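Local atomic coordinates of glucoamylase (Thermoanaerobacterium thermosaccharolyticum, PDB entry 1LF6), a protein that hydrolyses terminal alpha-1,4-linked glucose residues from the non-reducing ends of starch-like chains, probably releasing beta-D-glucose, and probably also cleaves isomaltose. Residues A[48-52]-A[62-67]; A[94-98]-A[629-633]; A[349-353]-A[404-408]; A[487-493]-A[509-513]; A[579-585]-A[593-599]. One frame throughout, in Å; residues are numbered along the deposited sequence.

Interaction 1: A[48-52]-A[62-67]; sequences SKVWF and VYYPTI
Trp51 and Ile67 make the dense part of this contact. The isoleucine lies over one face of the indole, with Ile67 CG1 3.7 Å from the centroid of the five-membered ring of Trp51 and 13° off its normal, a CH-pi contact. Because CG1 of Ile67 points opposite its backbone N (chi1 -157°), the branch ends above the pyrrole half. The benzo half is met largely by main chain, Trp51 CZ3 standing 3.4 Å from Thr66 C, and the carbonyl oxygens of Tyr63 and Pro65 sit at the ring edge. Behind the indole the backbones pair as an antiparallel hairpin: Trp51 N gives a bond of 3.0 Å to Tyr63 O, and Tyr63 N returns one of 2.7 Å to Trp51 O. Tyr63 O also receives a CA-H...O contact from Val50 CA at 3.2 Å, so two donors share this oxygen. The Trp51 and Tyr63 side chains lie on the same face and cross at about a right angle, their CB atoms 3.9 Å apart.

Toward Lys49 the pairing gives out. Lys49 centres an inverse gamma turn, Pro65 follows a cis peptide, and both are partly exposed. Lys49 CB touches Pro65 O at 3.4 Å, but the lysine chain then leads away and its amine bonds to Tyr46 O.

The hairpin is one strand in from the edge of a seven-stranded antiparallel sheet, between strands 39-42 and 70-80. Phe52 and Val62, on the face away from Trp51, pack on Leu133 of strand 132-141, while Tyr63 OH bonds to His338 and Ile67 N to Asp310.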
# COMPACT_ATOMS: atom_id res chain seq x y z
N SER A 48 1.58 -18.97 6.62
CA SER A 48 0.78 -18.07 7.44
C SER A 48 0.15 -16.99 6.57
O SER A 48 0.77 -15.97 6.27
CB SER A 48 1.66 -17.41 8.51
OG SER A 48 0.90 -16.56 9.35
N LYS A 49 -1.10 -17.22 6.17
CA LYS A 49 -1.82 -16.29 5.31
C LYS A 49 -2.61 -15.24 6.07
O LYS A 49 -3.83 -15.14 5.95
CB LYS A 49 -2.75 -17.07 4.37
CG LYS A 49 -2.04 -18.12 3.52
CD LYS A 49 -2.94 -18.59 2.38
CE LYS A 49 -2.44 -19.88 1.75
NZ LYS A 49 -0.98 -19.91 1.48
N VAL A 50 -1.90 -14.44 6.86
CA VAL A 50 -2.49 -13.37 7.65
C VAL A 50 -1.61 -12.12 7.56
O VAL A 50 -0.40 -12.19 7.74
CB VAL A 50 -2.60 -13.76 9.15
CG1 VAL A 50 -3.05 -12.55 9.97
CG2 VAL A 50 -3.58 -14.91 9.31
N TRP A 51 -2.24 -10.98 7.28
CA TRP A 51 -1.54 -9.70 7.19
C TRP A 51 -2.19 -8.75 8.17
O TRP A 51 -3.40 -8.81 8.38
CB TRP A 51 -1.69 -9.08 5.80
CG TRP A 51 -0.99 -9.79 4.68
CD1 TRP A 51 0.17 -9.41 4.07
CD2 TRP A 51 -1.47 -10.93 3.96
NE1 TRP A 51 0.45 -10.24 3.01
CE2 TRP A 51 -0.54 -11.18 2.92
CE3 TRP A 51 -2.59 -11.76 4.09
CZ2 TRP A 51 -0.71 -12.23 2.01
CZ3 TRP A 51 -2.75 -12.81 3.19
CH2 TRP A 51 -1.81 -13.03 2.16
N PHE A 52 -1.41 -7.85 8.77
CA PHE A 52 -1.97 -6.87 9.70
C PHE A 52 -1.41 -5.48 9.41
O PHE A 52 -0.37 -5.34 8.78
CB PHE A 52 -1.66 -7.24 11.16
CG PHE A 52 -0.19 -7.18 11.50
CD1 PHE A 52 0.63 -8.29 11.31
CD2 PHE A 52 0.37 -6.01 12.01
CE1 PHE A 52 1.99 -8.24 11.61
CE2 PHE A 52 1.73 -5.95 12.31
CZ PHE A 52 2.54 -7.06 12.11
N VAL A 62 -6.93 -6.28 9.13
CA VAL A 62 -6.21 -7.55 9.19
C VAL A 62 -6.75 -8.35 8.02
O VAL A 62 -7.96 -8.42 7.80
CB VAL A 62 -6.47 -8.31 10.52
CG1 VAL A 62 -5.63 -9.58 10.55
CG2 VAL A 62 -6.14 -7.42 11.71
N TYR A 63 -5.85 -8.97 7.27
CA TYR A 63 -6.23 -9.73 6.08
C TYR A 63 -6.03 -11.24 6.17
O TYR A 63 -5.05 -11.71 6.75
CB TYR A 63 -5.44 -9.19 4.88
CG TYR A 63 -5.65 -7.72 4.62
CD1 TYR A 63 -6.42 -7.29 3.54
CD2 TYR A 63 -5.12 -6.75 5.47
CE1 TYR A 63 -6.65 -5.93 3.31
CE2 TYR A 63 -5.34 -5.39 5.25
CZ TYR A 63 -6.10 -4.99 4.17
OH TYR A 63 -6.32 -3.64 3.95
N TYR A 64 -6.95 -11.97 5.55
CA TYR A 64 -6.94 -13.43 5.49
C TYR A 64 -8.10 -13.90 4.62
O TYR A 64 -9.21 -13.37 4.71
CB TYR A 64 -7.08 -14.04 6.90
CG TYR A 64 -7.58 -15.48 6.89
CD1 TYR A 64 -8.95 -15.75 6.83
CD2 TYR A 64 -6.70 -16.55 6.88
CE1 TYR A 64 -9.42 -17.06 6.77
CE2 TYR A 64 -7.16 -17.87 6.82
CZ TYR A 64 -8.52 -18.12 6.76
OH TYR A 64 -9.00 -19.41 6.70
N PRO A 65 -7.87 -14.92 3.78
CA PRO A 65 -6.61 -15.65 3.59
C PRO A 65 -5.79 -15.09 2.43
O PRO A 65 -4.75 -15.65 2.07
CB PRO A 65 -7.09 -17.06 3.31
CG PRO A 65 -8.28 -16.80 2.44
CD PRO A 65 -8.98 -15.64 3.13
N THR A 66 -6.27 -14.00 1.84
CA THR A 66 -5.58 -13.37 0.73
C THR A 66 -5.32 -11.91 1.09
O THR A 66 -6.04 -11.34 1.92
CB THR A 66 -6.40 -13.41 -0.57
OG1 THR A 66 -7.64 -12.73 -0.35
CG2 THR A 66 -6.68 -14.85 -0.99
N ILE A 67 -4.32 -11.31 0.46
CA ILE A 67 -3.96 -9.93 0.76
C ILE A 67 -5.02 -8.89 0.36
O ILE A 67 -4.87 -7.72 0.68
CB ILE A 67 -2.59 -9.59 0.12
CG1 ILE A 67 -1.95 -8.43 0.87
CG2 ILE A 67 -2.75 -9.30 -1.37
CD1 ILE A 67 -0.50 -8.21 0.49

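Interaction 2: A[94-98]-A[629-633]; sequences ISKVE and NEGGI
Glu630 reaches Val97 through a fully stretched side chain: its CG stands trans to the backbone N (chi1 -176°) and the chain runs on extended, which carries the carboxylate from a loop across to strand 93-99. On the other side, chi1 of 68° sets CG1 of Val97 between its own backbone N and carbonyl carbon, where it lies against the glutamate's methylenes, Val97 CG1 to Glu630 CG measuring 3.6 Å. The two side chains lie alongside and point contrary ways. At the end of this reach Glu630 OE2 accepts the backbone N-H of Val97, a short bond of 2.7 Å with an angle of 166° at the hydrogen, entering from above the carboxylate plane.

Ile94, Lys96 and Glu98 spend their backbone bonds on strand 107-113, so the N-H of Val97 faces the other way, off the outer side of this edge strand; the carboxylate takes up that N-H much as the carbonyl of a further strand would. The contact thus joins the N-terminal beta domain to the family 15 helical domain. Lys96 accompanies it loosely: its NZ is 4.8 Å from Glu630 OE1, too far for a salt bridge, though its charge may still favour an ionised carboxylate.

Glu630 rides on a type I turn from Asn629 to Gly632. Within it Asn629 OD1 accepts from Ile633 N at 2.9 Å and, weakly, from Gly631 N, while Asn629 ND2 bonds to Gln36 OE1 and Lys37 O. Gly631 brings its backbone N to 3.7 Å from Val97 CG1, where the turn backbone rests on the valine methyl.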
# COMPACT_ATOMS: atom_id res chain seq x y z
N ILE A 94 -1.24 9.21 23.13
CA ILE A 94 -0.18 9.44 22.15
C ILE A 94 0.51 8.11 21.90
O ILE A 94 0.93 7.44 22.84
CB ILE A 94 0.86 10.44 22.68
CG1 ILE A 94 0.17 11.75 23.10
CG2 ILE A 94 1.90 10.71 21.60
CD1 ILE A 94 -0.58 12.44 21.99
N SER A 95 0.64 7.74 20.63
CA SER A 95 1.26 6.47 20.28
C SER A 95 2.66 6.64 19.70
O SER A 95 2.91 7.55 18.91
CB SER A 95 0.38 5.72 19.27
OG SER A 95 0.87 4.41 19.04
N LYS A 96 3.56 5.76 20.13
CA LYS A 96 4.94 5.76 19.66
C LYS A 96 5.17 4.37 19.09
O LYS A 96 4.89 3.37 19.75
CB LYS A 96 5.92 5.99 20.82
CG LYS A 96 5.70 7.29 21.58
CD LYS A 96 5.94 8.50 20.68
CE LYS A 96 5.58 9.79 21.39
NZ LYS A 96 5.80 10.97 20.51
N VAL A 97 5.69 4.31 17.86
CA VAL A 97 5.93 3.02 17.24
C VAL A 97 7.41 2.78 16.95
O VAL A 97 8.15 3.71 16.66
CB VAL A 97 5.15 2.87 15.91
CG1 VAL A 97 5.71 3.84 14.87
CG2 VAL A 97 5.22 1.43 15.41
N GLU A 98 7.82 1.52 17.04
CA GLU A 98 9.19 1.12 16.75
C GLU A 98 9.14 -0.36 16.42
O GLU A 98 8.30 -1.08 16.96
CB GLU A 98 10.11 1.37 17.96
CG GLU A 98 9.90 0.41 19.12
CD GLU A 98 11.02 0.47 20.15
OE1 GLU A 98 10.96 -0.30 21.14
OE2 GLU A 98 11.96 1.28 19.98
N ASN A 629 7.02 8.34 7.83
CA ASN A 629 6.58 8.56 9.19
C ASN A 629 7.46 7.82 10.20
O ASN A 629 8.51 7.27 9.85
CB ASN A 629 5.11 8.15 9.39
CG ASN A 629 4.87 6.66 9.15
OD1 ASN A 629 5.77 5.84 9.28
ND2 ASN A 629 3.63 6.32 8.83
N GLU A 630 7.02 7.82 11.45
CA GLU A 630 7.74 7.18 12.54
C GLU A 630 7.95 5.69 12.29
O GLU A 630 8.96 5.13 12.71
CB GLU A 630 6.98 7.40 13.85
CG GLU A 630 7.67 6.85 15.07
CD GLU A 630 7.02 7.35 16.33
OE1 GLU A 630 7.55 8.31 16.94
OE2 GLU A 630 5.97 6.79 16.71
N GLY A 631 7.01 5.05 11.60
CA GLY A 631 7.15 3.64 11.30
C GLY A 631 7.96 3.35 10.04
O GLY A 631 8.08 2.19 9.62
N GLY A 632 8.52 4.40 9.45
CA GLY A 632 9.31 4.23 8.24
C GLY A 632 8.42 4.03 7.02
O GLY A 632 8.88 3.57 5.98
N ILE A 633 7.15 4.38 7.15
CA ILE A 633 6.20 4.21 6.06
C ILE A 633 5.99 5.51 5.29
O ILE A 633 5.78 6.58 5.88
CB ILE A 633 4.85 3.66 6.60
CG1 ILE A 633 5.06 2.19 6.99
CG2 ILE A 633 3.73 3.83 5.57
CD1 ILE A 633 3.86 1.52 7.62

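Interaction 3: A[349-353]-A[404-408]; sequences ANAFI and LSYRL
Ala349 and Leu404 start two helical segments that run in the same sense, their CA atoms 7.9 Å apart at this end and those of Ile353 and Leu408 8.5 Å apart at the other. Ala349 CB, short and aimed at the partner helix, is met by both branch ends of Leu404: CD2 comes to 3.7 Å and CD1 to 3.9 Å. Further along, the methyls of Ile353 and Leu408 also come together, but their modelled separation is too short to trust.

Beside this apolar patch lies a polar one. Arg407 leaves its helix toward 349-353 and then bends at chi3 (63°), which turns the guanidinium edge to Asn350. The direct bond from Arg407 NH1 to Asn350 OD1 is 3.0 Å long but weak, the angle at hydrogen being 126°, and the amide and guanidinium planes are 45° apart. A water does better: it accepts from Arg407 NH1 at 2.7 Å, near the guanidinium plane, and donates to Asn350 O at 2.8 Å, so side chain and backbone of the asparagine are both tied to one nitrogen. On the other arm, Arg407 NH2 lies 3.8 Å from Ile353 CG2.

Helix 358-375 wedges against the pair, Ala349 touching Ser364, Ile353 touching Ala361 and Ser405 touching Leu365. This is helix packing within the (alpha/alpha) barrel of six helical hairpins. The loop residue Asp673 is touched by the side chains of both Asn350 and Arg407. Chemically the interface is mixed: apolar packing of Ala349 against Leu404 lies beside a polar link in which the arginine relies as much on a bridging water as on the amide.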
# COMPACT_ATOMS: atom_id res chain seq x y z
N ALA A 349 9.14 -4.52 -8.90
CA ALA A 349 10.08 -5.51 -9.41
C ALA A 349 11.48 -4.90 -9.58
O ALA A 349 12.49 -5.56 -9.32
CB ALA A 349 9.59 -6.05 -10.74
N ASN A 350 11.54 -3.65 -10.01
CA ASN A 350 12.82 -2.99 -10.19
C ASN A 350 13.54 -2.82 -8.85
O ASN A 350 14.77 -2.89 -8.79
CB ASN A 350 12.65 -1.63 -10.88
CG ASN A 350 12.36 -1.78 -12.35
OD1 ASN A 350 12.84 -2.71 -13.00
ND2 ASN A 350 11.58 -0.86 -12.90
N ALA A 351 12.78 -2.59 -7.78
CA ALA A 351 13.36 -2.44 -6.45
C ALA A 351 13.91 -3.81 -6.02
O ALA A 351 15.01 -3.90 -5.49
CB ALA A 351 12.31 -1.96 -5.46
N PHE A 352 13.13 -4.87 -6.25
CA PHE A 352 13.59 -6.20 -5.89
C PHE A 352 14.90 -6.51 -6.64
O PHE A 352 15.82 -7.09 -6.07
CB PHE A 352 12.54 -7.26 -6.25
CG PHE A 352 11.44 -7.40 -5.23
CD1 PHE A 352 11.74 -7.64 -3.89
CD2 PHE A 352 10.10 -7.32 -5.62
CE1 PHE A 352 10.72 -7.80 -2.94
CE2 PHE A 352 9.08 -7.47 -4.68
CZ PHE A 352 9.39 -7.71 -3.34
N ILE A 353 14.97 -6.11 -7.90
CA ILE A 353 16.17 -6.34 -8.70
C ILE A 353 17.35 -5.60 -8.08
O ILE A 353 18.40 -6.19 -7.84
CB ILE A 353 16.00 -5.85 -10.15
CG1 ILE A 353 14.92 -6.68 -10.86
CG2 ILE A 353 17.33 -5.96 -10.90
CD1 ILE A 353 15.24 -8.15 -10.92
N LEU A 404 10.63 -5.27 -18.36
CA LEU A 404 11.04 -6.12 -17.25
C LEU A 404 11.57 -7.46 -17.77
O LEU A 404 12.54 -8.00 -17.26
CB LEU A 404 9.86 -6.35 -16.30
CG LEU A 404 10.13 -7.16 -15.02
CD1 LEU A 404 11.22 -6.50 -14.20
CD2 LEU A 404 8.84 -7.25 -14.20
N SER A 405 10.91 -8.00 -18.80
CA SER A 405 11.34 -9.26 -19.38
C SER A 405 12.77 -9.12 -19.88
O SER A 405 13.58 -10.04 -19.76
CB SER A 405 10.42 -9.65 -20.54
OG SER A 405 9.14 -10.03 -20.07
N TYR A 406 13.07 -7.95 -20.43
CA TYR A 406 14.40 -7.68 -20.94
C TYR A 406 15.45 -7.61 -19.83
O TYR A 406 16.51 -8.22 -19.93
CB TYR A 406 14.41 -6.37 -21.73
CG TYR A 406 15.80 -5.82 -21.94
CD1 TYR A 406 16.28 -4.79 -21.14
CD2 TYR A 406 16.65 -6.37 -22.90
CE1 TYR A 406 17.58 -4.32 -21.28
CE2 TYR A 406 17.95 -5.92 -23.04
CZ TYR A 406 18.41 -4.90 -22.22
OH TYR A 406 19.71 -4.48 -22.33
N ARG A 407 15.15 -6.86 -18.77
CA ARG A 407 16.10 -6.73 -17.67
C ARG A 407 16.33 -8.04 -16.93
O ARG A 407 17.41 -8.28 -16.40
CB ARG A 407 15.63 -5.64 -16.71
CG ARG A 407 15.67 -4.24 -17.31
CD ARG A 407 15.69 -3.20 -16.22
NE ARG A 407 16.90 -3.31 -15.41
CZ ARG A 407 16.94 -3.15 -14.10
NH1 ARG A 407 15.82 -2.86 -13.43
NH2 ARG A 407 18.08 -3.27 -13.44
N LEU A 408 15.30 -8.89 -16.87
CA LEU A 408 15.43 -10.17 -16.20
C LEU A 408 15.95 -11.22 -17.19
O LEU A 408 16.12 -12.39 -16.84
CB LEU A 408 14.08 -10.61 -15.63
CG LEU A 408 13.66 -9.86 -14.35
CD1 LEU A 408 12.24 -10.20 -13.98
CD2 LEU A 408 14.61 -10.24 -13.23
O HOH W 1 16.45 -2.15 -10.86

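Interaction 4: A[487-493]-A[509-513]; sequences NLTYTEN and SDPDA. With SO4 (sulfate ion), chain C.
Where helix 468-489 ends and the chain passes into the short strand 490-491, Pro511 and Asp512 of a type I turn (Asp510 to Ala513) fit against it. Pro511 takes the middle of the contact, its ring edged by backbone carbonyls: Asn487 O is 2.9 Å from Pro511 CD, and Tyr490 O is 3.3 Å from Pro511 CG. Beyond the proline Asp512 OD1 accepts the N-H of Glu492 at 2.7 Å, nearly straight (166°) and almost in line with the C-O bond. Thr491 OG1, held trans to its backbone N (chi1 -170°), accepts from Asn493 N at 3.1 Å; its single proton has Pro511 O at 3.1 Å and Asp512 OD1 at 3.2 Å as candidate acceptors. The carboxylates of Glu492 and Asp512 approach to 4.0 Å (OE2 to OD2), which would disfavour full charge on both, although Glu492 is exposed, which would soften the effect. At the far end Leu488 CD2 packs on Ser509, whose OG bonds to O3 of a sulfate, 2.8 Å away, also gripped by Tyr443 and Lys431 and probably from the crystallisation liquor. The motifs are turns closed by side chains: an ST turn at Thr491 on one segment and an Asx turn at Asp510 on the other.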
# COMPACT_ATOMS: atom_id res chain seq x y z
N ASN A 487 7.30 16.41 -31.63
CA ASN A 487 6.27 17.03 -32.45
C ASN A 487 4.86 16.84 -31.91
O ASN A 487 3.97 17.63 -32.20
CB ASN A 487 6.37 16.54 -33.89
CG ASN A 487 7.35 17.37 -34.71
OD1 ASN A 487 8.36 17.86 -34.20
ND2 ASN A 487 7.06 17.53 -36.00
N LEU A 488 4.65 15.80 -31.11
CA LEU A 488 3.33 15.55 -30.56
C LEU A 488 3.09 16.09 -29.15
O LEU A 488 1.95 16.38 -28.80
CB LEU A 488 3.02 14.05 -30.57
CG LEU A 488 2.82 13.40 -31.94
CD1 LEU A 488 2.72 11.89 -31.78
CD2 LEU A 488 1.57 13.95 -32.58
N THR A 489 4.14 16.27 -28.36
CA THR A 489 3.94 16.70 -26.97
C THR A 489 4.67 17.95 -26.51
O THR A 489 4.39 18.47 -25.42
CB THR A 489 4.30 15.55 -26.01
OG1 THR A 489 5.71 15.32 -26.05
CG2 THR A 489 3.59 14.27 -26.41
N TYR A 490 5.61 18.44 -27.31
CA TYR A 490 6.38 19.62 -26.94
C TYR A 490 5.78 20.91 -27.52
O TYR A 490 5.84 21.14 -28.73
CB TYR A 490 7.83 19.45 -27.41
CG TYR A 490 8.77 20.53 -26.95
CD1 TYR A 490 9.28 21.47 -27.85
CD2 TYR A 490 9.19 20.60 -25.62
CE1 TYR A 490 10.18 22.46 -27.43
CE2 TYR A 490 10.09 21.58 -25.19
CZ TYR A 490 10.58 22.50 -26.11
OH TYR A 490 11.48 23.45 -25.69
N THR A 491 5.19 21.74 -26.67
CA THR A 491 4.61 22.98 -27.15
C THR A 491 5.66 24.09 -27.18
O THR A 491 6.63 24.07 -26.42
CB THR A 491 3.43 23.45 -26.27
OG1 THR A 491 2.76 24.55 -26.91
CG2 THR A 491 3.92 23.90 -24.89
N GLU A 492 5.47 25.04 -28.08
CA GLU A 492 6.35 26.17 -28.22
C GLU A 492 5.45 27.40 -28.19
O GLU A 492 5.90 28.53 -28.39
CB GLU A 492 7.10 26.07 -29.55
CG GLU A 492 7.92 24.80 -29.66
CD GLU A 492 8.29 24.45 -31.08
OE1 GLU A 492 9.23 25.08 -31.63
OE2 GLU A 492 7.64 23.56 -31.66
N ASN A 493 4.18 27.16 -27.90
CA ASN A 493 3.18 28.22 -27.84
C ASN A 493 2.39 28.15 -26.54
O ASN A 493 1.20 28.49 -26.51
CB ASN A 493 2.22 28.05 -29.03
CG ASN A 493 1.36 29.26 -29.25
OD1 ASN A 493 0.28 29.16 -29.84
ND2 ASN A 493 1.82 30.42 -28.80
N SER A 509 -2.75 16.12 -32.83
CA SER A 509 -1.42 15.85 -33.35
C SER A 509 -0.58 17.12 -33.41
O SER A 509 0.42 17.18 -34.11
CB SER A 509 -1.51 15.25 -34.75
OG SER A 509 -2.22 14.02 -34.73
N ASP A 510 -1.00 18.14 -32.66
CA ASP A 510 -0.28 19.41 -32.64
C ASP A 510 -0.34 20.04 -31.25
O ASP A 510 -1.37 20.58 -30.85
CB ASP A 510 -0.87 20.35 -33.69
CG ASP A 510 -0.20 21.71 -33.69
OD1 ASP A 510 0.97 21.81 -33.27
OD2 ASP A 510 -0.85 22.68 -34.13
N PRO A 511 0.77 19.97 -30.51
CA PRO A 511 0.87 20.52 -29.15
C PRO A 511 0.77 22.04 -29.07
O PRO A 511 0.65 22.59 -27.97
CB PRO A 511 2.21 19.99 -28.67
CG PRO A 511 3.03 20.01 -29.91
CD PRO A 511 2.08 19.46 -30.95
N ASP A 512 0.81 22.72 -30.21
CA ASP A 512 0.71 24.17 -30.21
C ASP A 512 -0.74 24.61 -30.38
O ASP A 512 -1.09 25.75 -30.08
CB ASP A 512 1.56 24.78 -31.32
CG ASP A 512 3.04 24.49 -31.15
OD1 ASP A 512 3.57 24.71 -30.04
OD2 ASP A 512 3.68 24.05 -32.13
N ALA A 513 -1.58 23.70 -30.85
CA ALA A 513 -2.99 24.03 -31.06
C ALA A 513 -3.75 24.13 -29.75
O ALA A 513 -3.29 23.68 -28.70
CB ALA A 513 -3.64 22.98 -31.95
S SO4 C . -5.21 12.78 -33.51
O1 SO4 C . -5.33 12.47 -32.08
O2 SO4 C . -6.50 12.54 -34.18
O3 SO4 C . -4.83 14.20 -33.67
O4 SO4 C . -4.17 11.93 -34.12

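Interaction 5: A[579-585]-A[593-599]; sequences DGYGEPS and AGKGRLW
Arg597 lays its guanidinium edge-on to the backbone of 583-585: Glu583 O sits in the plane at the edge, 2.6 Å from Arg597 NH2 with an angle of 160° at the hydrogen, and Arg597 NE adds a weak bond to the same oxygen. Over one face of the group, offset toward the rim, lies CD of Lys595. The chain of Arg597 bends at chi2 (-67°), which brings the head back to this loop. Further along, Tyr581 and Trp599 meet edge to edge, Tyr581 CD1 to Trp599 CZ2 measuring 4.3 Å, and a water at the indole edge accepts from Trp599 NE1 at 2.7 Å.

Between these groups the backbones interlock. Gly596 N donates to Asp579 O at 2.9 Å, Gly594 N to Gly580 O at 3.2 Å in the carbonyl plane, and Lys595 N to Gly582 O at 2.9 Å. Glycines let the chains close in so far that the CA atoms of Pro584 and Gly594 are 3.7 Å apart. Asp579 OD1 accepts from Tyr581 N in an Asx turn.

Glu583 OE1 bonds to Trp325 NE1, a probable substrate-binding residue, and Arg597 NH1 forms a salt bridge with Glu640. A buried arginine held by that salt bridge grips the carbonyl of Glu583 through two N-H groups, one weakly, and so may help position the residue that bonds to Trp325.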
# COMPACT_ATOMS: atom_id res chain seq x y z
N ASP A 579 -4.54 19.49 -10.03
CA ASP A 579 -4.84 18.11 -9.64
C ASP A 579 -5.83 18.20 -8.48
O ASP A 579 -5.64 18.98 -7.55
CB ASP A 579 -3.54 17.41 -9.19
CG ASP A 579 -3.77 15.97 -8.76
OD1 ASP A 579 -4.89 15.45 -8.91
OD2 ASP A 579 -2.79 15.35 -8.28
N GLY A 580 -6.90 17.41 -8.54
CA GLY A 580 -7.88 17.45 -7.48
C GLY A 580 -7.94 16.20 -6.62
O GLY A 580 -8.75 16.12 -5.70
N TYR A 581 -7.08 15.22 -6.91
CA TYR A 581 -7.07 13.97 -6.17
C TYR A 581 -6.42 14.08 -4.78
O TYR A 581 -5.27 13.68 -4.58
CB TYR A 581 -6.35 12.89 -6.99
CG TYR A 581 -6.44 11.49 -6.40
CD1 TYR A 581 -5.30 10.81 -6.00
CD2 TYR A 581 -7.68 10.85 -6.26
CE1 TYR A 581 -5.38 9.52 -5.47
CE2 TYR A 581 -7.77 9.56 -5.74
CZ TYR A 581 -6.61 8.90 -5.35
OH TYR A 581 -6.69 7.63 -4.82
N GLY A 582 -7.17 14.62 -3.82
CA GLY A 582 -6.65 14.77 -2.46
C GLY A 582 -7.57 15.55 -1.54
O GLY A 582 -8.60 16.05 -1.99
N GLU A 583 -7.21 15.67 -0.27
CA GLU A 583 -8.04 16.40 0.70
C GLU A 583 -8.30 17.83 0.27
O GLU A 583 -7.36 18.58 -0.05
CB GLU A 583 -7.39 16.39 2.09
CG GLU A 583 -7.55 15.07 2.82
CD GLU A 583 -6.23 14.37 3.03
OE1 GLU A 583 -5.89 13.46 2.25
OE2 GLU A 583 -5.53 14.72 4.00
N PRO A 584 -9.58 18.25 0.26
CA PRO A 584 -9.97 19.60 -0.14
C PRO A 584 -9.42 20.65 0.82
O PRO A 584 -9.01 21.74 0.41
CB PRO A 584 -11.49 19.54 -0.14
CG PRO A 584 -11.77 18.59 0.98
CD PRO A 584 -10.75 17.49 0.75
N SER A 585 -9.41 20.31 2.10
CA SER A 585 -8.90 21.22 3.12
C SER A 585 -8.20 20.38 4.16
O SER A 585 -8.18 19.15 4.06
CB SER A 585 -10.05 22.00 3.78
OG SER A 585 -10.86 21.14 4.55
N ALA A 593 -13.80 14.91 -4.87
CA ALA A 593 -13.40 16.22 -5.38
C ALA A 593 -12.74 17.05 -4.28
O ALA A 593 -13.39 17.47 -3.32
CB ALA A 593 -14.61 16.96 -5.93
N GLY A 594 -11.43 17.28 -4.43
CA GLY A 594 -10.70 18.06 -3.45
C GLY A 594 -9.47 18.73 -4.04
O GLY A 594 -9.57 19.43 -5.05
N LYS A 595 -8.31 18.51 -3.44
CA LYS A 595 -7.09 19.13 -3.93
C LYS A 595 -5.90 18.17 -3.82
O LYS A 595 -5.54 17.74 -2.72
CB LYS A 595 -6.82 20.40 -3.13
CG LYS A 595 -5.81 21.37 -3.71
CD LYS A 595 -5.74 22.57 -2.78
CE LYS A 595 -4.96 23.73 -3.36
NZ LYS A 595 -5.00 24.90 -2.41
N GLY A 596 -5.30 17.84 -4.96
CA GLY A 596 -4.16 16.94 -4.98
C GLY A 596 -2.99 17.53 -4.21
O GLY A 596 -2.72 18.72 -4.31
N ARG A 597 -2.29 16.70 -3.45
CA ARG A 597 -1.18 17.21 -2.67
C ARG A 597 0.17 16.76 -3.22
O ARG A 597 0.26 16.30 -4.36
CB ARG A 597 -1.36 16.80 -1.20
CG ARG A 597 -2.73 17.22 -0.64
CD ARG A 597 -2.90 18.75 -0.52
NE ARG A 597 -4.26 19.15 -0.15
CZ ARG A 597 -4.61 20.37 0.24
NH1 ARG A 597 -3.71 21.33 0.33
NH2 ARG A 597 -5.88 20.63 0.54
N LEU A 598 1.22 16.90 -2.42
CA LEU A 598 2.58 16.55 -2.82
C LEU A 598 2.87 15.05 -2.74
O LEU A 598 2.48 14.39 -1.78
CB LEU A 598 3.59 17.31 -1.96
CG LEU A 598 3.98 18.74 -2.36
CD1 LEU A 598 2.90 19.42 -3.17
CD2 LEU A 598 4.29 19.53 -1.09
N TRP A 599 3.56 14.53 -3.74
CA TRP A 599 3.89 13.11 -3.78
C TRP A 599 5.36 12.83 -3.55
O TRP A 599 6.21 13.14 -4.38
CB TRP A 599 3.48 12.52 -5.14
CG TRP A 599 2.00 12.39 -5.35
CD1 TRP A 599 1.06 13.37 -5.16
CD2 TRP A 599 1.29 11.24 -5.82
NE1 TRP A 599 -0.19 12.89 -5.49
CE2 TRP A 599 -0.07 11.59 -5.90
CE3 TRP A 599 1.69 9.95 -6.18
CZ2 TRP A 599 -1.05 10.69 -6.33
CZ3 TRP A 599 0.71 9.05 -6.61
CH2 TRP A 599 -0.65 9.43 -6.68
O HOH W 2 -0.80 16.64 -6.96
O HOH W 3 -2.58 14.08 -5.97
O HOH W 4 -3.10 20.44 -6.73

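How the interactions relate
Interaction 1 is the buried one, strand pairing and aromatic packing inside the beta domain. Interaction 2 is the contact that joins domains, a carboxylate tied to an edge strand at a partly exposed seam, about 8 Å from interaction 1 by nearest atoms. Interactions 3, 4 and 5 all belong to the family 15 domain but share no elements: 3 packs two barrel helices through methyls and a bridging water, 4 links a helix end to a turn at the periphery, with a carboxylate accepting a backbone N-H, and 5 interlocks two glycine-rich parts of one loop beside the probable substrate site. Interaction 4 lies farthest out, its centre about 36 Å from the centre of the chain.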